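Local coordinates for protein thermosome subunit (PDB 3AQ1) that probably couples ATP binding and hydrolysis to the folding of unfolded proteins, as a group II chaperonin of the TCP-1 family, at residues Ala51-Glu56 against Gln454-Ala459; Glu87-Ile92 against Glu447-Lys452; Glu183-Ala188 against Gly260-Arg265; Lys189-Ser194 against Glu232-Ser237. All blocks are in the same frame, centred on the assembly; numbering follows the deposited sequence.

Contact 1. Residues Ala51-Glu56 against Gln454-Ala459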
loop_
_atom_site.group_PDB
_atom_site.type_symbol
_atom_site.label_atom_id
_atom_site.label_comp_id
_atom_site.label_asym_id
_atom_site.label_seq_id
_atom_site.Cartn_x
_atom_site.Cartn_y
_atom_site.Cartn_z
ATOM N N ALA A 51 -5.095 -21.256 1.829
ATOM C CA ALA A 51 -5.341 -22.393 2.708
ATOM C C ALA A 51 -6.480 -23.286 2.230
ATOM O O ALA A 51 -6.333 -24.503 2.148
ATOM C CB ALA A 51 -5.613 -21.923 4.108
ATOM N N VAL A 52 -7.624 -22.690 1.937
ATOM C CA VAL A 52 -8.773 -23.470 1.507
ATOM C C VAL A 52 -8.469 -24.166 0.190
ATOM O O VAL A 52 -8.856 -25.321 -0.025
ATOM C CB VAL A 52 -10.046 -22.588 1.350
ATOM C CG1 VAL A 52 -11.184 -23.382 0.725
ATOM C CG2 VAL A 52 -10.461 -22.026 2.688
ATOM N N LEU A 53 -7.790 -23.459 -0.708
ATOM C CA LEU A 53 -7.570 -24.017 -2.033
ATOM C C LEU A 53 -6.501 -25.102 -1.963
ATOM O O LEU A 53 -6.575 -26.108 -2.658
ATOM C CB LEU A 53 -7.225 -22.931 -3.049
ATOM C CG LEU A 53 -6.828 -23.440 -4.447
ATOM C CD1 LEU A 53 -7.982 -24.145 -5.158
ATOM C CD2 LEU A 53 -6.273 -22.307 -5.318
ATOM N N SER A 54 -5.526 -24.889 -1.091
ATOM C CA SER A 54 -4.483 -25.863 -0.824
ATOM C C SER A 54 -5.026 -27.202 -0.269
ATOM O O SER A 54 -4.668 -28.275 -0.765
ATOM C CB SER A 54 -3.459 -25.250 0.129
ATOM O OG SER A 54 -2.484 -26.196 0.518
ATOM N N GLY A 55 -5.872 -27.139 0.756
ATOM C CA GLY A 55 -6.557 -28.324 1.261
ATOM C C GLY A 55 -7.276 -29.101 0.168
ATOM O O GLY A 55 -7.152 -30.317 0.051
ATOM N N GLU A 56 -8.013 -28.376 -0.654
ATOM C CA GLU A 56 -8.762 -28.955 -1.743
ATOM C C GLU A 56 -7.860 -29.628 -2.763
ATOM O O GLU A 56 -8.179 -30.695 -3.275
ATOM C CB GLU A 56 -9.567 -27.856 -2.429
ATOM C CG GLU A 56 -10.809 -28.357 -3.092
ATOM C CD GLU A 56 -11.657 -29.152 -2.131
ATOM O OE1 GLU A 56 -11.629 -28.842 -0.912
ATOM O OE2 GLU A 56 -12.338 -30.086 -2.604
ATOM N N GLN A 454 -1.053 -14.455 -6.125
ATOM C CA GLN A 454 -0.184 -14.919 -5.062
ATOM C C GLN A 454 -0.844 -16.084 -4.326
ATOM O O GLN A 454 -0.193 -17.085 -4.023
ATOM C CB GLN A 454 0.174 -13.788 -4.106
ATOM C CG GLN A 454 1.644 -13.387 -4.149
ATOM C CD GLN A 454 1.876 -11.935 -3.723
ATOM O OE1 GLN A 454 2.357 -11.116 -4.513
ATOM N NE2 GLN A 454 1.526 -11.612 -2.473
ATOM N N ALA A 455 -2.142 -15.963 -4.058
ATOM C CA ALA A 455 -2.847 -17.014 -3.346
ATOM C C ALA A 455 -2.879 -18.315 -4.161
ATOM O O ALA A 455 -2.602 -19.379 -3.628
ATOM C CB ALA A 455 -4.241 -16.572 -2.966
ATOM N N ILE A 456 -3.195 -18.232 -5.448
ATOM C CA ILE A 456 -3.221 -19.425 -6.275
ATOM C C ILE A 456 -1.854 -20.099 -6.353
ATOM O O ILE A 456 -1.742 -21.306 -6.145
ATOM C CB ILE A 456 -3.755 -19.144 -7.679
ATOM C CG1 ILE A 456 -5.256 -18.848 -7.618
ATOM C CG2 ILE A 456 -3.514 -20.342 -8.584
ATOM C CD1 ILE A 456 -5.852 -18.424 -8.941
ATOM N N ASN A 457 -0.814 -19.322 -6.627
ATOM C CA ASN A 457 0.541 -19.870 -6.675
ATOM C C ASN A 457 1.013 -20.450 -5.326
ATOM O O ASN A 457 1.726 -21.450 -5.280
ATOM C CB ASN A 457 1.549 -18.838 -7.212
ATOM C CG ASN A 457 1.293 -18.464 -8.676
ATOM O OD1 ASN A 457 0.535 -19.134 -9.394
ATOM N ND2 ASN A 457 1.936 -17.387 -9.125
ATOM N N ALA A 458 0.612 -19.833 -4.225
ATOM C CA ALA A 458 1.021 -20.344 -2.927
ATOM C C ALA A 458 0.312 -21.665 -2.612
ATOM O O ALA A 458 0.922 -22.602 -2.114
ATOM C CB ALA A 458 0.782 -19.298 -1.820
ATOM N N ALA A 459 -0.976 -21.745 -2.913
ATOM C CA ALA A 459 -1.701 -22.980 -2.691
ATOM C C ALA A 459 -1.038 -24.091 -3.486
ATOM O O ALA A 459 -0.786 -25.173 -2.971
ATOM C CB ALA A 459 -3.145 -22.827 -3.094
#

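Contact 2. Residues Glu87-Ile92 against Glu447-Lys452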
loop_
_atom_site.group_PDB
_atom_site.type_symbol
_atom_site.label_atom_id
_atom_site.label_comp_id
_atom_site.label_asym_id
_atom_site.label_seq_id
_atom_site.Cartn_x
_atom_site.Cartn_y
_atom_site.Cartn_z
ATOM N N GLU A 87 -2.402 -16.839 -17.012
ATOM C CA GLU A 87 -2.760 -16.419 -18.367
ATOM C C GLU A 87 -4.235 -16.081 -18.463
ATOM O O GLU A 87 -4.614 -15.053 -19.014
ATOM C CB GLU A 87 -2.466 -17.519 -19.381
ATOM C CG GLU A 87 -1.012 -17.896 -19.550
ATOM C CD GLU A 87 -0.856 -18.978 -20.598
ATOM O OE1 GLU A 87 -1.523 -18.859 -21.655
ATOM O OE2 GLU A 87 -0.092 -19.944 -20.362
ATOM N N ILE A 88 -5.070 -16.970 -17.948
ATOM C CA ILE A 88 -6.504 -16.745 -17.981
ATOM C C ILE A 88 -6.912 -15.482 -17.217
ATOM O O ILE A 88 -7.815 -14.764 -17.643
ATOM C CB ILE A 88 -7.272 -17.946 -17.427
ATOM C CG1 ILE A 88 -7.001 -19.181 -18.284
ATOM C CG2 ILE A 88 -8.758 -17.649 -17.398
ATOM C CD1 ILE A 88 -7.806 -20.388 -17.865
ATOM N N LEU A 89 -6.248 -15.209 -16.096
ATOM C CA LEU A 89 -6.541 -14.008 -15.324
ATOM C C LEU A 89 -6.262 -12.745 -16.122
ATOM O O LEU A 89 -7.115 -11.865 -16.205
ATOM C CB LEU A 89 -5.746 -13.978 -14.021
ATOM C CG LEU A 89 -6.373 -14.720 -12.841
ATOM C CD1 LEU A 89 -5.334 -14.995 -11.765
ATOM C CD2 LEU A 89 -7.559 -13.948 -12.277
ATOM N N GLU A 90 -5.072 -12.658 -16.712
ATOM C CA GLU A 90 -4.684 -11.473 -17.476
ATOM C C GLU A 90 -5.683 -11.193 -18.583
ATOM O O GLU A 90 -5.767 -10.078 -19.091
ATOM C CB GLU A 90 -3.291 -11.636 -18.072
ATOM C CG GLU A 90 -2.422 -10.416 -17.875
ATOM C CD GLU A 90 -1.207 -10.714 -17.021
ATOM O OE1 GLU A 90 -0.552 -11.750 -17.275
ATOM O OE2 GLU A 90 -0.905 -9.918 -16.104
ATOM N N THR A 91 -6.443 -12.220 -18.939
ATOM C CA THR A 91 -7.455 -12.127 -19.980
ATOM C C THR A 91 -8.807 -11.648 -19.449
ATOM O O THR A 91 -9.551 -11.004 -20.168
ATOM C CB THR A 91 -7.614 -13.488 -20.724
ATOM O OG1 THR A 91 -6.627 -13.593 -21.763
ATOM C CG2 THR A 91 -9.017 -13.637 -21.326
ATOM N N ILE A 92 -9.123 -11.948 -18.190
ATOM C CA ILE A 92 -10.438 -11.609 -17.629
ATOM C C ILE A 92 -10.423 -10.473 -16.601
ATOM O O ILE A 92 -11.441 -10.181 -15.969
ATOM C CB ILE A 92 -11.098 -12.827 -16.970
ATOM C CG1 ILE A 92 -10.519 -13.057 -15.577
ATOM C CG2 ILE A 92 -10.890 -14.054 -17.824
ATOM C CD1 ILE A 92 -11.348 -13.981 -14.725
ATOM N N GLU A 447 -10.856 -6.990 -5.825
ATOM C CA GLU A 447 -9.660 -7.623 -5.272
ATOM C C GLU A 447 -8.473 -7.362 -6.206
ATOM O O GLU A 447 -8.613 -7.393 -7.430
ATOM C CB GLU A 447 -9.868 -9.133 -5.064
ATOM C CG GLU A 447 -10.861 -9.517 -3.961
ATOM C CD GLU A 447 -11.233 -11.004 -3.990
ATOM O OE1 GLU A 447 -10.898 -11.701 -4.972
ATOM O OE2 GLU A 447 -11.870 -11.482 -3.029
ATOM N N PRO A 448 -7.295 -7.099 -5.635
ATOM C CA PRO A 448 -6.140 -6.777 -6.473
ATOM C C PRO A 448 -5.652 -8.029 -7.182
ATOM O O PRO A 448 -5.632 -9.091 -6.563
ATOM C CB PRO A 448 -5.086 -6.327 -5.460
ATOM C CG PRO A 448 -5.793 -6.238 -4.136
ATOM C CD PRO A 448 -6.935 -7.178 -4.215
ATOM N N LEU A 449 -5.268 -7.911 -8.452
ATOM C CA LEU A 449 -4.718 -9.052 -9.175
ATOM C C LEU A 449 -3.590 -9.759 -8.411
ATOM O O LEU A 449 -3.574 -10.983 -8.319
ATOM C CB LEU A 449 -4.217 -8.641 -10.560
ATOM C CG LEU A 449 -3.706 -9.820 -11.398
ATOM C CD1 LEU A 449 -4.825 -10.798 -11.656
ATOM C CD2 LEU A 449 -3.117 -9.360 -12.703
ATOM N N ARG A 450 -2.644 -8.999 -7.864
ATOM C CA ARG A 450 -1.478 -9.622 -7.233
ATOM C C ARG A 450 -1.850 -10.560 -6.077
ATOM O O ARG A 450 -1.224 -11.600 -5.886
ATOM C CB ARG A 450 -0.425 -8.585 -6.809
ATOM C CG ARG A 450 -0.641 -7.962 -5.438
ATOM C CD ARG A 450 0.508 -7.030 -5.061
ATOM N NE ARG A 450 0.956 -6.240 -6.201
ATOM C CZ ARG A 450 1.535 -5.052 -6.100
ATOM N NH1 ARG A 450 1.738 -4.513 -4.912
ATOM N NH2 ARG A 450 1.902 -4.396 -7.188
ATOM N N ILE A 451 -2.876 -10.213 -5.317
ATOM C CA ILE A 451 -3.324 -11.096 -4.251
ATOM C C ILE A 451 -3.910 -12.372 -4.847
ATOM O O ILE A 451 -3.569 -13.477 -4.436
ATOM C CB ILE A 451 -4.357 -10.413 -3.329
ATOM C CG1 ILE A 451 -3.666 -9.366 -2.451
ATOM C CG2 ILE A 451 -5.077 -11.441 -2.473
ATOM C CD1 ILE A 451 -2.441 -9.889 -1.710
ATOM N N LYS A 452 -4.783 -12.221 -5.833
ATOM C CA LYS A 452 -5.390 -13.387 -6.431
ATOM C C LYS A 452 -4.333 -14.374 -6.981
ATOM O O LYS A 452 -4.469 -15.586 -6.790
ATOM C CB LYS A 452 -6.409 -12.982 -7.498
ATOM C CG LYS A 452 -7.351 -14.096 -7.871
ATOM C CD LYS A 452 -8.115 -14.614 -6.639
ATOM C CE LYS A 452 -9.173 -13.621 -6.167
ATOM N NZ LYS A 452 -9.934 -14.140 -5.001
#

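Contact 3. Residues Glu183-Ala188 against Gly260-Arg265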
loop_
_atom_site.group_PDB
_atom_site.type_symbol
_atom_site.label_atom_id
_atom_site.label_comp_id
_atom_site.label_asym_id
_atom_site.label_seq_id
_atom_site.Cartn_x
_atom_site.Cartn_y
_atom_site.Cartn_z
ATOM N N GLU A 183 13.108 32.603 10.042
ATOM C CA GLU A 183 11.806 31.989 9.808
ATOM C C GLU A 183 11.748 31.169 8.531
ATOM O O GLU A 183 11.121 30.117 8.486
ATOM C CB GLU A 183 10.712 33.042 9.774
ATOM C CG GLU A 183 10.024 33.236 11.102
ATOM C CD GLU A 183 8.839 34.177 11.005
ATOM O OE1 GLU A 183 7.927 33.906 10.187
ATOM O OE2 GLU A 183 8.829 35.185 11.750
ATOM N N LYS A 184 12.382 31.679 7.488
ATOM C CA LYS A 184 12.449 30.986 6.216
ATOM C C LYS A 184 13.914 30.735 5.938
ATOM O O LYS A 184 14.771 31.416 6.478
ATOM C CB LYS A 184 11.860 31.835 5.073
ATOM C CG LYS A 184 10.391 32.151 5.191
ATOM C CD LYS A 184 9.970 33.338 4.299
ATOM C CE LYS A 184 9.403 32.923 2.939
ATOM N NZ LYS A 184 10.446 32.436 1.984
ATOM N N VAL A 185 14.193 29.744 5.103
ATOM C CA VAL A 185 15.516 29.559 4.559
ATOM C C VAL A 185 15.403 29.085 3.134
ATOM O O VAL A 185 14.896 28.005 2.891
ATOM C CB VAL A 185 16.317 28.539 5.340
ATOM C CG1 VAL A 185 17.664 28.381 4.696
ATOM C CG2 VAL A 185 16.483 28.989 6.775
ATOM N N GLU A 186 15.868 29.900 2.192
ATOM C CA GLU A 186 15.884 29.511 0.789
ATOM C C GLU A 186 17.162 28.744 0.490
ATOM O O GLU A 186 18.179 28.936 1.150
ATOM C CB GLU A 186 15.747 30.729 -0.106
ATOM C CG GLU A 186 14.424 31.455 0.063
ATOM C CD GLU A 186 14.324 32.715 -0.782
ATOM O OE1 GLU A 186 15.285 33.051 -1.525
ATOM O OE2 GLU A 186 13.270 33.376 -0.691
ATOM N N ASN A 187 17.101 27.855 -0.493
ATOM C CA ASN A 187 18.222 26.976 -0.779
ATOM C C ASN A 187 18.776 26.448 0.511
ATOM O O ASN A 187 19.890 26.769 0.898
ATOM C CB ASN A 187 19.313 27.720 -1.531
ATOM C CG ASN A 187 18.793 28.389 -2.747
ATOM O OD1 ASN A 187 18.123 27.757 -3.569
ATOM N ND2 ASN A 187 19.074 29.685 -2.877
ATOM N N ALA A 188 17.979 25.645 1.189
ATOM C CA ALA A 188 18.391 25.071 2.450
ATOM C C ALA A 188 19.463 24.025 2.199
ATOM O O ALA A 188 19.426 23.305 1.200
ATOM C CB ALA A 188 17.194 24.462 3.158
ATOM N N GLY A 260 23.010 32.010 12.043
ATOM C CA GLY A 260 21.908 32.088 11.091
ATOM C C GLY A 260 21.277 30.745 10.734
ATOM O O GLY A 260 20.638 30.587 9.682
ATOM N N ILE A 261 21.437 29.777 11.627
ATOM C CA ILE A 261 20.982 28.411 11.375
ATOM C C ILE A 261 19.609 28.024 11.964
ATOM O O ILE A 261 19.347 28.163 13.159
ATOM C CB ILE A 261 22.069 27.384 11.772
ATOM C CG1 ILE A 261 23.350 27.654 10.979
ATOM C CG2 ILE A 261 21.599 25.983 11.488
ATOM C CD1 ILE A 261 24.435 26.634 11.225
ATOM N N TYR A 262 18.738 27.545 11.084
ATOM C CA TYR A 262 17.429 27.022 11.454
ATOM C C TYR A 262 17.605 25.610 12.036
ATOM O O TYR A 262 17.901 24.657 11.292
ATOM C CB TYR A 262 16.545 26.961 10.203
ATOM C CG TYR A 262 15.077 26.640 10.436
ATOM C CD1 TYR A 262 14.671 25.402 10.946
ATOM C CD2 TYR A 262 14.094 27.562 10.103
ATOM C CE1 TYR A 262 13.326 25.114 11.134
ATOM C CE2 TYR A 262 12.759 27.281 10.289
ATOM C CZ TYR A 262 12.380 26.065 10.807
ATOM O OH TYR A 262 11.043 25.821 10.979
ATOM N N ALA A 263 17.447 25.474 13.354
ATOM C CA ALA A 263 17.593 24.161 13.983
ATOM C C ALA A 263 16.342 23.719 14.728
ATOM O O ALA A 263 15.663 24.521 15.356
ATOM C CB ALA A 263 18.816 24.112 14.902
ATOM N N VAL A 264 16.027 22.436 14.647
ATOM C CA VAL A 264 14.955 21.896 15.464
ATOM C C VAL A 264 15.509 20.757 16.306
ATOM O O VAL A 264 16.332 19.995 15.839
ATOM C CB VAL A 264 13.731 21.443 14.624
ATOM C CG1 VAL A 264 13.551 22.329 13.391
ATOM C CG2 VAL A 264 13.910 20.058 14.179
ATOM N N ARG A 265 15.065 20.661 17.554
ATOM C CA ARG A 265 15.504 19.601 18.450
ATOM C C ARG A 265 14.429 18.526 18.578
ATOM O O ARG A 265 13.291 18.737 18.176
ATOM C CB ARG A 265 15.817 20.172 19.829
ATOM C CG ARG A 265 14.588 20.528 20.631
ATOM C CD ARG A 265 14.890 21.492 21.787
ATOM N NE ARG A 265 13.680 21.775 22.547
ATOM C CZ ARG A 265 13.347 21.144 23.666
ATOM N NH1 ARG A 265 14.147 20.217 24.177
ATOM N NH2 ARG A 265 12.216 21.446 24.285
#

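Contact 4. Residues Lys189-Ser194 against Glu232-Ser237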
loop_
_atom_site.group_PDB
_atom_site.type_symbol
_atom_site.label_atom_id
_atom_site.label_comp_id
_atom_site.label_asym_id
_atom_site.label_seq_id
_atom_site.Cartn_x
_atom_site.Cartn_y
_atom_site.Cartn_z
ATOM N N LYS A 189 20.429 23.966 3.103
ATOM C CA LYS A 189 21.412 22.898 3.084
ATOM C C LYS A 189 21.238 22.188 4.404
ATOM O O LYS A 189 21.462 22.767 5.461
ATOM C CB LYS A 189 22.820 23.468 2.948
ATOM C CG LYS A 189 22.975 24.316 1.728
ATOM C CD LYS A 189 22.782 23.493 0.470
ATOM C CE LYS A 189 22.621 24.379 -0.753
ATOM N NZ LYS A 189 22.780 23.577 -1.984
ATOM N N ILE A 190 20.818 20.935 4.340
ATOM C CA ILE A 190 20.248 20.276 5.504
ATOM C C ILE A 190 21.165 19.230 6.103
ATOM O O ILE A 190 21.690 18.360 5.397
ATOM C CB ILE A 190 18.928 19.620 5.131
ATOM C CG1 ILE A 190 17.935 20.697 4.704
ATOM C CG2 ILE A 190 18.407 18.777 6.289
ATOM C CD1 ILE A 190 16.854 20.195 3.821
ATOM N N LEU A 191 21.344 19.327 7.415
ATOM C CA LEU A 191 22.142 18.369 8.170
ATOM C C LEU A 191 21.218 17.559 9.089
ATOM O O LEU A 191 20.426 18.133 9.827
ATOM C CB LEU A 191 23.210 19.115 8.987
ATOM C CG LEU A 191 24.174 18.326 9.874
ATOM C CD1 LEU A 191 25.188 17.573 9.034
ATOM C CD2 LEU A 191 24.885 19.240 10.862
ATOM N N LEU A 192 21.299 16.232 9.030
ATOM C CA LEU A 192 20.501 15.384 9.925
ATOM C C LEU A 192 21.380 14.766 11.009
ATOM O O LEU A 192 22.380 14.125 10.699
ATOM C CB LEU A 192 19.754 14.294 9.140
ATOM C CG LEU A 192 18.970 14.869 7.954
ATOM C CD1 LEU A 192 18.358 13.791 7.085
ATOM C CD2 LEU A 192 17.918 15.808 8.447
ATOM N N LEU A 193 21.021 14.982 12.275
ATOM C CA LEU A 193 21.759 14.401 13.399
ATOM C C LEU A 193 20.890 13.436 14.177
ATOM O O LEU A 193 19.801 13.788 14.608
ATOM C CB LEU A 193 22.248 15.490 14.362
ATOM C CG LEU A 193 23.089 16.650 13.805
ATOM C CD1 LEU A 193 23.581 17.575 14.914
ATOM C CD2 LEU A 193 24.255 16.131 13.008
ATOM N N SER A 194 21.371 12.217 14.368
ATOM C CA SER A 194 20.709 11.279 15.273
ATOM C C SER A 194 21.383 11.378 16.640
ATOM O O SER A 194 20.856 10.916 17.643
ATOM C CB SER A 194 20.794 9.851 14.744
ATOM O OG SER A 194 22.146 9.411 14.720
ATOM N N GLU A 232 30.441 24.517 17.012
ATOM C CA GLU A 232 31.257 24.864 15.849
ATOM C C GLU A 232 31.354 23.726 14.819
ATOM O O GLU A 232 31.432 23.970 13.611
ATOM C CB GLU A 232 32.648 25.339 16.275
ATOM C CG GLU A 232 33.490 25.828 15.120
ATOM C CD GLU A 232 32.904 27.064 14.460
ATOM O OE1 GLU A 232 32.169 27.813 15.150
ATOM O OE2 GLU A 232 33.190 27.286 13.258
ATOM N N LYS A 233 31.336 22.484 15.289
ATOM C CA LYS A 233 31.353 21.350 14.373
ATOM C C LYS A 233 30.064 21.286 13.536
ATOM O O LYS A 233 30.092 20.875 12.382
ATOM C CB LYS A 233 31.592 20.040 15.131
ATOM C CG LYS A 233 32.851 20.051 16.000
ATOM C CD LYS A 233 33.053 18.732 16.724
ATOM C CE LYS A 233 34.405 18.666 17.412
ATOM N NZ LYS A 233 34.464 17.505 18.343
ATOM N N VAL A 234 28.939 21.704 14.114
ATOM C CA VAL A 234 27.697 21.797 13.358
ATOM C C VAL A 234 27.766 22.989 12.414
ATOM O O VAL A 234 27.422 22.878 11.232
ATOM C CB VAL A 234 26.440 21.941 14.269
ATOM C CG1 VAL A 234 25.215 22.216 13.432
ATOM C CG2 VAL A 234 26.228 20.695 15.127
ATOM N N ILE A 235 28.216 24.130 12.929
ATOM C CA ILE A 235 28.285 25.339 12.109
ATOM C C ILE A 235 29.184 25.141 10.887
ATOM O O ILE A 235 28.861 25.586 9.792
ATOM C CB ILE A 235 28.800 26.543 12.905
ATOM C CG1 ILE A 235 27.999 26.716 14.196
ATOM C CG2 ILE A 235 28.724 27.783 12.060
ATOM C CD1 ILE A 235 27.798 28.167 14.600
ATOM N N ALA A 236 30.294 24.441 11.095
ATOM C CA ALA A 236 31.286 24.188 10.059
ATOM C C ALA A 236 30.853 23.224 8.941
ATOM O O ALA A 236 31.582 23.025 7.967
ATOM C CB ALA A 236 32.579 23.696 10.701
ATOM N N SER A 237 29.683 22.621 9.078
ATOM C CA SER A 237 29.201 21.689 8.064
ATOM C C SER A 237 28.790 22.413 6.799
ATOM O O SER A 237 28.698 21.803 5.748
ATOM C CB SER A 237 28.006 20.885 8.590
ATOM O OG SER A 237 26.878 21.722 8.771
#

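Contact 1. Residues Ala51-Glu56 against Gln454-Ala459
In the helical bundle that corresponds to the equatorial domain of chaperonins, Leu53 and Ser54 of helix 45-65 close on Ala459 and Ile456 of helix 449-467. The first helix begins within the GDGTT sequence, which in this family belongs to the nucleotide-binding site, and the second comes from the far end of the chain. Their segment axes approach to 8.6 Å and run in roughly the same sense, with a crossing angle of -35°. A small residue sits at the close point: the methyl CB of Ala459 points toward the partner helix and lies 3.7 Å from Ser54 N, and Ser54 CB stands 4.0 Å from the same methyl. Leu53 adds its branched end. With CG anti to the backbone N (chi1 174°), its CD2 branch reaches Ala459 CB at 3.9 Å and, more loosely, Ile456 CG1 at 4.3 Å. Ile456 starts from a CB turned off the interface and is met through CG1. The hydroxyl of Ser54 has a weak hydrogen bond to Thr463, one turn further along helix 449-467. The same side chains pack on helix 383-394, where Ala394 meets Leu53 and Phe391 meets Ile456, and on helix 397-405, whose Ile398 touches Leu53.

Contact 2. Residues Glu87-Ile92 against Glu447-Lys452
Leu89 and Leu449 make the apolar heart of this contact: the CD1 branch of Leu449 stands 4.1 Å from Leu89 CB, the CB of each directed toward the other segment. Leu449 CG is anti to the backbone N (chi1 -176°), which carries its two methyls out from the start of its helix to helix 71-92. A looser apolar touch comes from Lys452, whose CG lies 4.4 Å from Leu89 CD2; here the lysine offers the aliphatic base of its chain. Strand 446-448, an outer strand of a small antiparallel sheet with 357-360 and 94-95 in the part of the chain corresponding to the equatorial domain, passes through Pro448 at the N-cap position into helix 449-467, just opposite the last turns of helix 71-92. Mixed polar and apolar contact is confined to Glu90. Its chain bends at chi2 and crosses Leu449 at about a right angle, bringing OE2 to 4.1 Å from Leu449 CD2. Charge pairing lies to the sides: Glu90 OE2 forms a salt bridge with Lys357 of the middle strand, and Lys452 NZ forms one with Glu366 of helix 364-378.

Contact 3. Residues Glu183-Ala188 against Gly260-Arg265
Val185 and Glu183 meet Tyr262 through a methyl and a backbone carbonyl. The site is the curled mixed sheet of the part that corresponds to the apical domain, as in other group II chaperonins, and it lies where strand 184-193 turns a corner before running on beside strand 241-244. In the first shell, Val185 CG2 lies 4.0 Å from Tyr262 CB; the two side chains slant across one another, and the valine methyl meets the CB of the tyrosine. Further out along the ring, Glu183 O sits at the edge, in the ring plane, 3.7 Å from CE2. This is carbonyl against ring edge, not a hydrogen bond. The ring edge is brought to this carbonyl by the first torsion: CG is anti to the backbone N (chi1 -171°), which sends the ring from strand 262-264 toward the 183-185 backbone.

The second shell fixes the two backbones. Glu183 and Val185 are hydrogen-bonded to Glu303 and Val301 of strand 300-305, and Tyr262 is hydrogen-bonded to Asn240, just ahead of strand 241-244. Ahead of Tyr262, Gly260 ends helix 250-258 in a Schellman motif, its positive phi (81°) turning the chain out of the helix and into the strand. Val241, Glu303 and Arg176 also touch the tyrosine side chain. At its far end, the phenol OH of Tyr262 is hydrogen-bonded to OG1 of Thr312 on strand 310-317.

Contact 4. Residues Lys189-Ser194 against Glu232-Ser237
Leu191 and Leu193 project from the same face of strand 184-193 onto helix 226-235, and Val234 receives them with one methyl each. Leu191 approaches at a slant, with CD2 at 3.9 Å from Val234 CG1; Leu193 also slants, its CD1 coming to 4.1 Å from Val234 CG2. The branched valine is thus straddled by two leucines two residues apart. With CG anti to the backbone N (chi1 180°), Leu191 extends toward the turn, and its CD2 also lies 3.8 Å from Ser237 OG. That hydroxyl is already engaged. It donates to Val234 O over 2.8 Å, nearly in line with the carbonyl (C=O...donor angle 160°), and is hydrogen-bonded to Ala239 N as well; Val234 O also accepts from Ser237 N. With an alanine here, Val234 O would probably lose its hydroxyl donor, and Ala239 N its side-chain partner, making the turn after the helix less firmly tied. Strand, helix and the parallel strand 241-244 form a beta-alpha-beta unit, in whose long connection residues 200-224 are not modelled. The chemistry implies that helix and strand are joined across this contact by apolar packing, while the polar bonds of Ser237 stay on the helix side and shape the turn that Leu191 touches.

All four contacts are largely buried, but they form two distant pairs, with some 50 Å or more between centres from one pair to the other. Contacts 1 and 2 share helix 449-467, with centres 15 Å apart, and join early and late parts of the chain; contacts 3 and 4 are nested between those ends and share strand 184-193, touching where Ile261 CD1 packs on Ile235 CA at 4.2 Å. Methyl and methylene packing runs through all of them. The differences lie at the margins: helix against helix with small residues in contact 1, exposed Glu90 at the edge of contact 2, a ring edge against a carbonyl in contact 3, and a turn held by a serine hydroxyl in contact 4.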